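Local atomic coordinates of S-adenosylmethionine:2-demethylmenaquinone methyltransferase (Geobacillus kaustophilus, PDB entry 2PCN), a protein that belongs to the RraA-like family and forms a trimer of alpha/beta subunits. Residues A[47-52]-A[123-128]. Sequence-based numbering, arbitrary orientation.
Sequences REALET and GARDVV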
ATOM      1  N   ARG A  47      18.422 -17.842   8.153  1.00 10.96           N
ATOM      2  CA  ARG A  47      18.540 -18.020   9.594  1.00 11.50           C
ATOM      3  C   ARG A  47      19.996 -18.071  10.040  1.00  8.49           C
ATOM      4  O   ARG A  47      20.379 -17.399  10.992  1.00 11.25           O
ATOM      5  CB  ARG A  47      17.826 -19.296  10.045  1.00  8.85           C
ATOM      6  CG  ARG A  47      18.060 -19.610  11.516  1.00 18.58           C
ATOM      7  CD  ARG A  47      16.977 -20.498  12.088  1.00 23.26           C
ATOM      8  NE  ARG A  47      17.066 -20.545  13.546  1.00 31.39           N
ATOM      9  CZ  ARG A  47      16.041 -20.797  14.354  1.00 33.56           C
ATOM     10  NH1 ARG A  47      14.835 -21.028  13.850  1.00 29.55           N
ATOM     11  NH2 ARG A  47      16.222 -20.810  15.668  1.00 35.48           N
ATOM     12  N   GLU A  48      20.811 -18.865   9.356  1.00 13.41           N
ATOM     13  CA  GLU A  48      22.213 -18.981   9.737  1.00 11.54           C
ATOM     14  C   GLU A  48      22.926 -17.633   9.659  1.00 14.65           C
ATOM     15  O   GLU A  48      23.776 -17.322  10.498  1.00 13.91           O
ATOM     16  CB  GLU A  48      22.919 -20.013   8.855  1.00 13.44           C
ATOM     17  CG  GLU A  48      22.195 -21.349   8.817  1.00 21.92           C
ATOM     18  CD  GLU A  48      23.069 -22.480   8.316  1.00 30.20           C
ATOM     19  OE1 GLU A  48      23.782 -22.281   7.310  1.00 32.49           O
ATOM     20  OE2 GLU A  48      23.035 -23.570   8.928  1.00 30.03           O
ATOM     21  N   ALA A  49      22.573 -16.830   8.658  1.00 12.62           N
ATOM     22  CA  ALA A  49      23.173 -15.512   8.502  1.00 11.54           C
ATOM     23  C   ALA A  49      22.791 -14.629   9.692  1.00  9.01           C
ATOM     24  O   ALA A  49      23.648 -13.989  10.308  1.00 10.53           O
ATOM     25  CB  ALA A  49      22.697 -14.867   7.193  1.00  8.34           C
ATOM     26  N   LEU A  50      21.504 -14.603  10.020  1.00  8.15           N
ATOM     27  CA  LEU A  50      21.030 -13.790  11.137  1.00 12.38           C
ATOM     28  C   LEU A  50      21.667 -14.188  12.461  1.00 10.49           C
ATOM     29  O   LEU A  50      21.793 -13.366  13.366  1.00 11.81           O
ATOM     30  CB  LEU A  50      19.507 -13.888  11.263  1.00  9.32           C
ATOM     31  CG  LEU A  50      18.694 -13.253  10.137  1.00 12.88           C
ATOM     32  CD1 LEU A  50      17.213 -13.545  10.346  1.00 15.58           C
ATOM     33  CD2 LEU A  50      18.956 -11.751  10.109  1.00 10.52           C
ATOM     34  N   GLU A  51      22.071 -15.448  12.573  1.00 14.49           N
ATOM     35  CA  GLU A  51      22.680 -15.933  13.807  1.00 17.14           C
ATOM     36  C   GLU A  51      24.187 -15.703  13.844  1.00 14.15           C
ATOM     37  O   GLU A  51      24.809 -15.875  14.889  1.00 13.86           O
ATOM     38  CB  GLU A  51      22.405 -17.430  13.982  1.00 19.37           C
ATOM     39  CG  GLU A  51      20.941 -17.820  13.894  1.00 17.40           C
ATOM     40  CD  GLU A  51      20.733 -19.321  13.977  1.00 20.10           C
ATOM     41  OE1 GLU A  51      21.466 -20.064  13.293  1.00 23.92           O
ATOM     42  OE2 GLU A  51      19.827 -19.759  14.716  1.00 23.00           O
ATOM     43  N   THR A  52      24.769 -15.291  12.721  1.00 12.73           N
ATOM     44  CA  THR A  52      26.215 -15.095  12.662  1.00 14.89           C
ATOM     45  C   THR A  52      26.779 -13.743  12.223  1.00 14.03           C
ATOM     46  O   THR A  52      27.914 -13.424  12.570  1.00 16.33           O
ATOM     47  CB  THR A  52      26.858 -16.173  11.774  1.00 16.93           C
ATOM     48  OG1 THR A  52      26.320 -16.075  10.449  1.00 16.41           O
ATOM     49  CG2 THR A  52      26.567 -17.562  12.335  1.00 12.61           C
ATOM     50  N   GLY A 123      20.915 -22.527  -1.694  1.00 14.02           N
ATOM     51  CA  GLY A 123      21.209 -21.110  -1.821  1.00 11.31           C
ATOM     52  C   GLY A 123      22.645 -20.824  -1.421  1.00 15.25           C
ATOM     53  O   GLY A 123      23.424 -21.752  -1.198  1.00 14.45           O
ATOM     54  N   ALA A 124      23.006 -19.550  -1.321  1.00 11.35           N
ATOM     55  CA  ALA A 124      24.367 -19.190  -0.944  1.00 12.35           C
ATOM     56  C   ALA A 124      24.453 -17.859  -0.213  1.00 14.50           C
ATOM     57  O   ALA A 124      23.652 -16.956  -0.444  1.00 15.63           O
ATOM     58  CB  ALA A 124      25.255 -19.153  -2.182  1.00 16.78           C
ATOM     59  N   ARG A 125      25.439 -17.745   0.671  1.00 13.09           N
ATOM     60  CA  ARG A 125      25.660 -16.516   1.420  1.00 13.95           C
ATOM     61  C   ARG A 125      26.895 -15.823   0.852  1.00 14.91           C
ATOM     62  O   ARG A 125      27.702 -16.439   0.152  1.00 13.54           O
ATOM     63  CB  ARG A 125      25.900 -16.815   2.909  1.00 15.02           C
ATOM     64  CG  ARG A 125      24.696 -17.341   3.673  1.00 16.29           C
ATOM     65  CD  ARG A 125      25.072 -17.674   5.111  1.00 13.11           C
ATOM     66  NE  ARG A 125      25.645 -16.520   5.804  1.00 15.02           N
ATOM     67  CZ  ARG A 125      26.187 -16.565   7.016  1.00 14.13           C
ATOM     68  NH1 ARG A 125      26.235 -17.710   7.683  1.00 11.57           N
ATOM     69  NH2 ARG A 125      26.691 -15.464   7.561  1.00 11.01           N
ATOM     70  N   ASP A 126      27.021 -14.534   1.148  1.00 15.47           N
ATOM     71  CA  ASP A 126      28.165 -13.732   0.729  1.00 15.34           C
ATOM     72  C   ASP A 126      28.453 -13.667  -0.769  1.00 16.13           C
ATOM     73  O   ASP A 126      29.609 -13.552  -1.175  1.00 15.54           O
ATOM     74  CB  ASP A 126      29.419 -14.214   1.462  1.00 19.42           C
ATOM     75  CG  ASP A 126      29.198 -14.366   2.955  1.00 26.42           C
ATOM     76  OD1 ASP A 126      28.663 -13.427   3.577  1.00 30.40           O
ATOM     77  OD2 ASP A 126      29.563 -15.424   3.510  1.00 32.46           O
ATOM     78  N   VAL A 127      27.409 -13.745  -1.588  1.00 14.93           N
ATOM     79  CA  VAL A 127      27.571 -13.648  -3.035  1.00 16.55           C
ATOM     80  C   VAL A 127      26.996 -12.305  -3.471  1.00 16.98           C
ATOM     81  O   VAL A 127      26.304 -11.641  -2.697  1.00 11.89           O
ATOM     82  CB  VAL A 127      26.817 -14.779  -3.786  1.00 18.59           C
ATOM     83  CG1 VAL A 127      27.421 -16.134  -3.436  1.00 19.41           C
ATOM     84  CG2 VAL A 127      25.339 -14.748  -3.436  1.00 15.89           C
ATOM     85  N   VAL A 128      27.293 -11.896  -4.701  1.00 11.27           N
ATOM     86  CA  VAL A 128      26.774 -10.636  -5.210  1.00 15.03           C
ATOM     87  C   VAL A 128      25.335 -10.861  -5.658  1.00 15.44           C
ATOM     88  O   VAL A 128      25.049 -11.794  -6.407  1.00 16.74           O
ATOM     89  CB  VAL A 128      27.607 -10.129  -6.404  1.00 19.61           C
ATOM     90  CG1 VAL A 128      26.995  -8.855  -6.961  1.00 16.90           C
ATOM     91  CG2 VAL A 128      29.044  -9.878  -5.963  1.00 18.86           C
TER
HETATM   92  O   HOH W   1      25.600 -20.500   6.887  1.00 15.36           O
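The guanidinium group of Arg-125 lies with one face on the backbone of helix 44-52: CA of Ala-49 sits 3.5 Å above its plane, over its centre, and the carbonyl carbon of Glu-48 borders the same face. At its edge, near the plane, stands the hydroxyl of Thr-52. Both terminal nitrogens of Arg-125 address this one oxygen, NH2 to OG1 at 3.0 Å and NH1 to OG1 at 3.2 Å, the latter bond weak. Neither is straight; the N-H...O angle from NH2 is 133°, and OG1 is tilted 28° out of the guanidinium plane. A water in that plane accepts from NH1 of Arg-125 at 3.0 Å and donates to OE1 of Glu-48 at 2.6 Å, joining two opposite charges that make no direct salt bridge. The arginine chain bends at chi3 (57°), which turns its flat end against the helix, while CB of Ala-49 packs 3.7 Å from NE of Arg-125. OG1 of Thr-52 also donates to the carbonyl oxygen of Glu-48 at 2.8 Å; this commits the hydroxyl proton, and OG1 meets both arginine nitrogens as an acceptor. Strand 124-125 pairs through its backbone with strand 30-38, whose Val-37, like Leu-59 of strand 58-62, touches Ala-49; Arg-125 thus reaches from the sheet to the helix lying against it. The bent bonds and the water relay suggest a hydrated contact at a partly exposed border, where OE1 of Glu-48, 5.2 Å from NH1 of Arg-125, probably favours the arginine charge without pairing directly.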